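Local coordinates for PUA domain-containing protein (Thermoplasma acidophilum DSM 1728, PDB 1Q7H) that is of unknown function but carries a PUA domain and may bind RNA, perhaps in translation initiation, at residues M49-G54 with I140-G145; I107-K110 with F116-V119. All coordinates share one frame; numbering follows the deposited sequence.

Contact 1 of 2, residues M49-G54 with I140-G145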
HETATM    1  N   MSE A  49      -9.209  -3.471   4.548  1.00 17.21           N
HETATM    2  CA  MSE A  49      -7.833  -3.957   4.537  1.00 13.53           C
HETATM    3  C   MSE A  49      -7.204  -4.152   3.156  1.00 17.33           C
HETATM    4  O   MSE A  49      -5.995  -3.962   2.985  1.00 16.11           O
HETATM    5  CB  MSE A  49      -7.770  -5.255   5.339  1.00 18.37           C
HETATM    6  CG  MSE A  49      -8.192  -5.063   6.795  1.00 16.14           C
HETATM    7 SE   MSE A  49      -6.872  -4.043   7.810  1.00 32.05          SE
HETATM    8  CE  MSE A  49      -7.611  -4.173   9.591  1.00 30.59           C
ATOM      9  N   VAL A  50      -8.010  -4.534   2.173  1.00 13.85           N
ATOM     10  CA  VAL A  50      -7.500  -4.726   0.820  1.00 15.07           C
ATOM     11  C   VAL A  50      -8.489  -4.147  -0.180  1.00 18.51           C
ATOM     12  O   VAL A  50      -9.681  -4.431  -0.113  1.00 21.78           O
ATOM     13  CB  VAL A  50      -7.289  -6.220   0.494  1.00 16.59           C
ATOM     14  CG1 VAL A  50      -6.684  -6.365  -0.884  1.00 17.74           C
ATOM     15  CG2 VAL A  50      -6.390  -6.870   1.535  1.00 12.92           C
ATOM     16  N   PHE A  51      -7.994  -3.329  -1.101  1.00 14.81           N
ATOM     17  CA  PHE A  51      -8.848  -2.732  -2.116  1.00 19.15           C
ATOM     18  C   PHE A  51      -8.599  -3.406  -3.458  1.00 19.67           C
ATOM     19  O   PHE A  51      -7.461  -3.740  -3.802  1.00 21.54           O
ATOM     20  CB  PHE A  51      -8.556  -1.233  -2.272  1.00 18.16           C
ATOM     21  CG  PHE A  51      -8.825  -0.424  -1.041  1.00 17.17           C
ATOM     22  CD1 PHE A  51     -10.124  -0.240  -0.584  1.00 19.09           C
ATOM     23  CD2 PHE A  51      -7.776   0.163  -0.339  1.00 18.51           C
ATOM     24  CE1 PHE A  51     -10.383   0.524   0.564  1.00 21.85           C
ATOM     25  CE2 PHE A  51      -8.024   0.928   0.805  1.00 23.22           C
ATOM     26  CZ  PHE A  51      -9.332   1.106   1.257  1.00 21.07           C
ATOM     27  N   GLN A  52      -9.672  -3.612  -4.204  1.00 22.06           N
ATOM     28  CA  GLN A  52      -9.587  -4.189  -5.533  1.00 28.94           C
ATOM     29  C   GLN A  52      -9.918  -3.008  -6.440  1.00 31.57           C
ATOM     30  O   GLN A  52     -11.080  -2.689  -6.653  1.00 35.91           O
ATOM     31  CB  GLN A  52     -10.625  -5.294  -5.700  1.00 28.35           C
ATOM     32  CG  GLN A  52     -10.699  -5.916  -7.092  1.00 36.16           C
ATOM     33  CD  GLN A  52      -9.427  -6.643  -7.503  1.00 38.54           C
ATOM     34  OE1 GLN A  52      -8.486  -6.037  -8.013  1.00 44.75           O
ATOM     35  NE2 GLN A  52      -9.395  -7.955  -7.278  1.00 41.12           N
ATOM     36  N   ALA A  53      -8.889  -2.331  -6.928  1.00 37.04           N
ATOM     37  CA  ALA A  53      -9.070  -1.182  -7.807  1.00 41.21           C
ATOM     38  C   ALA A  53      -8.013  -1.317  -8.888  1.00 43.92           C
ATOM     39  O   ALA A  53      -7.020  -0.587  -8.901  1.00 47.88           O
ATOM     40  CB  ALA A  53      -8.872   0.109  -7.026  1.00 39.48           C
ATOM     41  N   GLY A  54      -8.237  -2.258  -9.798  1.00 45.12           N
ATOM     42  CA  GLY A  54      -7.270  -2.520 -10.846  1.00 45.16           C
ATOM     43  C   GLY A  54      -6.483  -3.686 -10.293  1.00 46.74           C
ATOM     44  O   GLY A  54      -6.738  -4.844 -10.633  1.00 50.80           O
ATOM     45  N   ILE A 140       1.767   7.960  -6.011  1.00 21.92           N
ATOM     46  CA  ILE A 140       0.996   7.378  -4.902  1.00 22.14           C
ATOM     47  C   ILE A 140      -0.399   6.961  -5.365  1.00 19.15           C
ATOM     48  O   ILE A 140      -1.132   7.765  -5.944  1.00 17.21           O
ATOM     49  CB  ILE A 140       0.873   8.372  -3.714  1.00 20.59           C
ATOM     50  CG1 ILE A 140       2.040   8.199  -2.736  1.00 21.17           C
ATOM     51  CG2 ILE A 140      -0.390   8.080  -2.918  1.00 18.96           C
ATOM     52  CD1 ILE A 140       3.309   7.735  -3.331  1.00 16.26           C
ATOM     53  N   ILE A 141      -0.765   5.708  -5.106  1.00 15.47           N
ATOM     54  CA  ILE A 141      -2.070   5.202  -5.527  1.00 16.18           C
ATOM     55  C   ILE A 141      -3.072   5.020  -4.385  1.00 18.72           C
ATOM     56  O   ILE A 141      -4.258   4.772  -4.622  1.00 20.11           O
ATOM     57  CB  ILE A 141      -1.939   3.870  -6.299  1.00 15.93           C
ATOM     58  CG1 ILE A 141      -1.296   2.804  -5.410  1.00 21.71           C
ATOM     59  CG2 ILE A 141      -1.110   4.080  -7.565  1.00 14.32           C
ATOM     60  CD1 ILE A 141      -1.202   1.448  -6.082  1.00 26.35           C
ATOM     61  N   HIS A 142      -2.597   5.124  -3.150  1.00 17.50           N
ATOM     62  CA  HIS A 142      -3.481   5.025  -1.996  1.00 13.20           C
ATOM     63  C   HIS A 142      -2.858   5.735  -0.815  1.00 17.84           C
ATOM     64  O   HIS A 142      -1.676   5.555  -0.519  1.00 17.21           O
ATOM     65  CB  HIS A 142      -3.778   3.575  -1.599  1.00 13.21           C
ATOM     66  CG  HIS A 142      -4.573   3.465  -0.331  1.00 13.86           C
ATOM     67  ND1 HIS A 142      -4.183   2.678   0.732  1.00 18.49           N
ATOM     68  CD2 HIS A 142      -5.684   4.121   0.078  1.00 12.16           C
ATOM     69  CE1 HIS A 142      -5.013   2.861   1.744  1.00 11.87           C
ATOM     70  NE2 HIS A 142      -5.933   3.735   1.374  1.00 18.43           N
ATOM     71  N   PHE A 143      -3.665   6.540  -0.135  1.00 13.72           N
ATOM     72  CA  PHE A 143      -3.194   7.289   1.018  1.00 13.75           C
ATOM     73  C   PHE A 143      -4.379   7.515   1.939  1.00 16.50           C
ATOM     74  O   PHE A 143      -5.523   7.335   1.530  1.00 18.28           O
ATOM     75  CB  PHE A 143      -2.572   8.616   0.558  1.00 15.95           C
ATOM     76  CG  PHE A 143      -3.495   9.467  -0.265  1.00 13.95           C
ATOM     77  CD1 PHE A 143      -4.233  10.489   0.324  1.00 17.46           C
ATOM     78  CD2 PHE A 143      -3.640   9.236  -1.627  1.00 16.52           C
ATOM     79  CE1 PHE A 143      -5.103  11.270  -0.435  1.00 15.21           C
ATOM     80  CE2 PHE A 143      -4.516  10.017  -2.395  1.00 16.18           C
ATOM     81  CZ  PHE A 143      -5.245  11.032  -1.792  1.00 13.34           C
ATOM     82  N   PRO A 144      -4.130   7.927   3.192  1.00 16.85           N
ATOM     83  CA  PRO A 144      -5.242   8.144   4.119  1.00 17.13           C
ATOM     84  C   PRO A 144      -6.285   9.158   3.641  1.00 19.50           C
ATOM     85  O   PRO A 144      -5.946  10.218   3.122  1.00 16.79           O
ATOM     86  CB  PRO A 144      -4.544   8.597   5.398  1.00 20.15           C
ATOM     87  CG  PRO A 144      -3.167   7.970   5.294  1.00 18.20           C
ATOM     88  CD  PRO A 144      -2.844   8.233   3.841  1.00 14.95           C
ATOM     89  N   GLY A 145      -7.556   8.821   3.831  1.00 14.37           N
ATOM     90  CA  GLY A 145      -8.626   9.722   3.444  1.00 21.06           C
ATOM     91  C   GLY A 145      -8.848   9.886   1.954  1.00 26.22           C
ATOM     92  O   GLY A 145      -9.598  10.769   1.538  1.00 29.11           O
TER
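The backbones around F51 and H142 keep well apart, with 9.4 Å between F51 CA and H142 CA as their nearest pair, and no hydrogen bond crosses between 49-54 and 140-145. Two rings span this distance. Both residues direct CB toward the opposite segment, and their side chains cross at about a right angle. The rings form an edge-to-face (T-shaped) pair: the edge of F51 is turned to the face of H142. The ring centroids of F51 and H142 lie 5.0 Å apart, and the planes meet at 68°. The touching atom is F51 CE2, which stands 3.5 Å above the H142 ring plane, offset toward the rim. With chi1 at 174° the imidazole of H142 extends away from the backbone N and reaches the F51 ring. The area shared is small, 75 Å² in all. The contact is a single buried aromatic touch between two domains, joining the antiparallel sheet of the N-terminal DUF1947 (pre-PUA) region to the mixed sheet of the PUA domain. F51 lies on strand 47-52, next to strand 40-44, where its side chain also packs on A41. H142 ends strand 136-142, at a classic beta bulge in which I141 and H142 both face V119 of strand 116-122. S59 touches both F51 and H142, and V60 of helix 60-65 packs on H142, so the start of that helix borders the junction.

Contact 2 of 2, residues I107-K110 with F116-V119; sequences IFVK and FIAV
F116 and K110 face each other as a non-hydrogen-bonded pair near the turn of an antiparallel hairpin, with F108 and V119 forming another such pair further along. Between them V109 and A118 make the hydrogen-bonded pair, V109 N giving a bond of 2.9 Å to A118 O. The carbonyl O of V109 accepts two bonds. The one from I117 N to V109 O is 2.8 Å long and nearly straight. The one from A118 N to V109 O is weak, at 3.4 Å. I117 and A118 thus both face V109, which is a classic beta bulge and shifts the register by one.

The F116 side chain leaves the strand with CG beside its backbone N (chi1 -74°) and runs over the neighbouring strand. CB and CG of F116 pass V109 O. F116 CD1 comes 3.5 Å from V109 O and also meets K110 CB. F116 CE1 reaches F108 O at 3.7 Å, with that oxygen at the ring edge, and touches F108 CB too. F116 CZ ends near K110 CD. K110 CB lies over one face of the ring in a CH-pi contact, 3.9 Å from the F116 centroid. An alanine in place of F116 is likely to leave K110 CB and F108 CB without their aromatic neighbour and to open a gap beside L63 of helix 60-65, which also touches F116.

V109 and A118 point to the other side of the sheet. There V109 CG1 meets I117 CG1 at 3.8 Å. F108 and V119 lie side by side on the F116 side, with F108 CE1 against V119 CG1. The arrangement is a bulged beta hairpin, strands 106-111 and 116-122, in the mixed sheet of the PUA domain.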
ATOM      1  N   ILE A 107       4.939  -0.214  -4.191  1.00 17.34           N
ATOM      2  CA  ILE A 107       5.785   0.081  -3.043  1.00 12.84           C
ATOM      3  C   ILE A 107       4.945   0.534  -1.862  1.00 14.44           C
ATOM      4  O   ILE A 107       3.837   1.051  -2.020  1.00 15.22           O
ATOM      5  CB  ILE A 107       6.846   1.165  -3.354  1.00 14.58           C
ATOM      6  CG1 ILE A 107       6.167   2.487  -3.718  1.00 11.79           C
ATOM      7  CG2 ILE A 107       7.752   0.678  -4.471  1.00  6.69           C
ATOM      8  CD1 ILE A 107       7.090   3.677  -3.689  1.00 15.85           C
ATOM      9  N   PHE A 108       5.496   0.343  -0.672  1.00 12.21           N
ATOM     10  CA  PHE A 108       4.813   0.683   0.558  1.00 14.54           C
ATOM     11  C   PHE A 108       5.648   1.727   1.268  1.00 14.29           C
ATOM     12  O   PHE A 108       6.758   1.455   1.713  1.00 15.28           O
ATOM     13  CB  PHE A 108       4.647  -0.603   1.362  1.00  9.97           C
ATOM     14  CG  PHE A 108       4.063  -1.715   0.544  1.00 15.74           C
ATOM     15  CD1 PHE A 108       2.795  -1.583  -0.006  1.00 11.19           C
ATOM     16  CD2 PHE A 108       4.812  -2.844   0.235  1.00 10.69           C
ATOM     17  CE1 PHE A 108       2.275  -2.559  -0.863  1.00 15.40           C
ATOM     18  CE2 PHE A 108       4.309  -3.826  -0.618  1.00 15.41           C
ATOM     19  CZ  PHE A 108       3.035  -3.686  -1.171  1.00 18.85           C
ATOM     20  N   VAL A 109       5.087   2.928   1.345  1.00 14.12           N
ATOM     21  CA  VAL A 109       5.745   4.086   1.916  1.00 13.35           C
ATOM     22  C   VAL A 109       5.561   4.243   3.408  1.00 16.87           C
ATOM     23  O   VAL A 109       4.442   4.242   3.904  1.00 18.71           O
ATOM     24  CB  VAL A 109       5.228   5.376   1.238  1.00 14.89           C
ATOM     25  CG1 VAL A 109       6.029   6.577   1.724  1.00 11.37           C
ATOM     26  CG2 VAL A 109       5.301   5.226  -0.277  1.00 10.89           C
ATOM     27  N   LYS A 110       6.668   4.406   4.122  1.00 15.50           N
ATOM     28  CA  LYS A 110       6.591   4.582   5.561  1.00 18.07           C
ATOM     29  C   LYS A 110       7.322   5.825   6.039  1.00 16.02           C
ATOM     30  O   LYS A 110       8.257   6.313   5.404  1.00 12.04           O
ATOM     31  CB  LYS A 110       7.167   3.366   6.288  1.00 17.30           C
ATOM     32  CG  LYS A 110       8.591   3.054   5.910  1.00 18.35           C
ATOM     33  CD  LYS A 110       9.182   1.971   6.804  1.00 30.45           C
ATOM     34  CE  LYS A 110       9.675   2.541   8.114  1.00 30.47           C
ATOM     35  NZ  LYS A 110      10.420   1.538   8.921  1.00 31.88           N
ATOM     36  N   PHE A 116       3.347   3.170   8.331  1.00 14.77           N
ATOM     37  CA  PHE A 116       3.133   3.318   6.897  1.00 12.55           C
ATOM     38  C   PHE A 116       2.112   4.396   6.588  1.00 13.97           C
ATOM     39  O   PHE A 116       1.135   4.573   7.318  1.00 14.13           O
ATOM     40  CB  PHE A 116       2.711   1.973   6.304  1.00 12.14           C
ATOM     41  CG  PHE A 116       3.851   0.995   6.199  1.00 16.63           C
ATOM     42  CD1 PHE A 116       4.673   0.983   5.071  1.00  9.98           C
ATOM     43  CD2 PHE A 116       4.155   0.146   7.259  1.00 13.63           C
ATOM     44  CE1 PHE A 116       5.779   0.145   5.003  1.00 15.91           C
ATOM     45  CE2 PHE A 116       5.261  -0.696   7.202  1.00 12.75           C
ATOM     46  CZ  PHE A 116       6.075  -0.698   6.073  1.00  7.59           C
ATOM     47  N   ILE A 117       2.339   5.118   5.497  1.00 16.30           N
ATOM     48  CA  ILE A 117       1.462   6.219   5.137  1.00 13.51           C
ATOM     49  C   ILE A 117       0.846   6.157   3.746  1.00 15.98           C
ATOM     50  O   ILE A 117      -0.113   6.861   3.475  1.00 16.17           O
ATOM     51  CB  ILE A 117       2.211   7.545   5.283  1.00 15.86           C
ATOM     52  CG1 ILE A 117       3.436   7.546   4.361  1.00 16.06           C
ATOM     53  CG2 ILE A 117       2.619   7.749   6.749  1.00 10.97           C
ATOM     54  CD1 ILE A 117       4.295   8.797   4.466  1.00 11.26           C
ATOM     55  N   ALA A 118       1.381   5.323   2.860  1.00 11.43           N
ATOM     56  CA  ALA A 118       0.808   5.238   1.524  1.00 13.26           C
ATOM     57  C   ALA A 118       1.279   4.028   0.745  1.00 12.66           C
ATOM     58  O   ALA A 118       2.215   3.331   1.146  1.00 14.17           O
ATOM     59  CB  ALA A 118       1.141   6.508   0.729  1.00  7.45           C
ATOM     60  N   VAL A 119       0.590   3.775  -0.363  1.00 12.89           N
ATOM     61  CA  VAL A 119       0.952   2.702  -1.272  1.00  9.12           C
ATOM     62  C   VAL A 119       1.290   3.424  -2.566  1.00 13.43           C
ATOM     63  O   VAL A 119       0.616   4.381  -2.949  1.00 11.95           O
ATOM     64  CB  VAL A 119      -0.204   1.722  -1.536  1.00 10.03           C
ATOM     65  CG1 VAL A 119       0.250   0.642  -2.551  1.00  8.16           C
ATOM     66  CG2 VAL A 119      -0.626   1.070  -0.238  1.00  9.28           C
TER

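Overall arrangement
Contact 2 is nested along the chain inside the loop closed by contact 1, and their centres lie 11 Å apart. Strands 116-122 and 136-142 are neighbours in one sheet. Probable hydrogen bonds join them: I141 N to V119 O and H142 O to V119 N, both 2.9 Å. V119 thus belongs to the hairpin of contact 2 and also pairs with the strand that carries H142 to contact 1. Contact 1 then links this PUA sheet to the N-terminal sheet. Helix 60-65 lies against both contacts, touching H142 through its first residue and the F108, F116 and V119 side of the hairpin through L63. The bound zinc ion is about 11 Å from the side chain of I117.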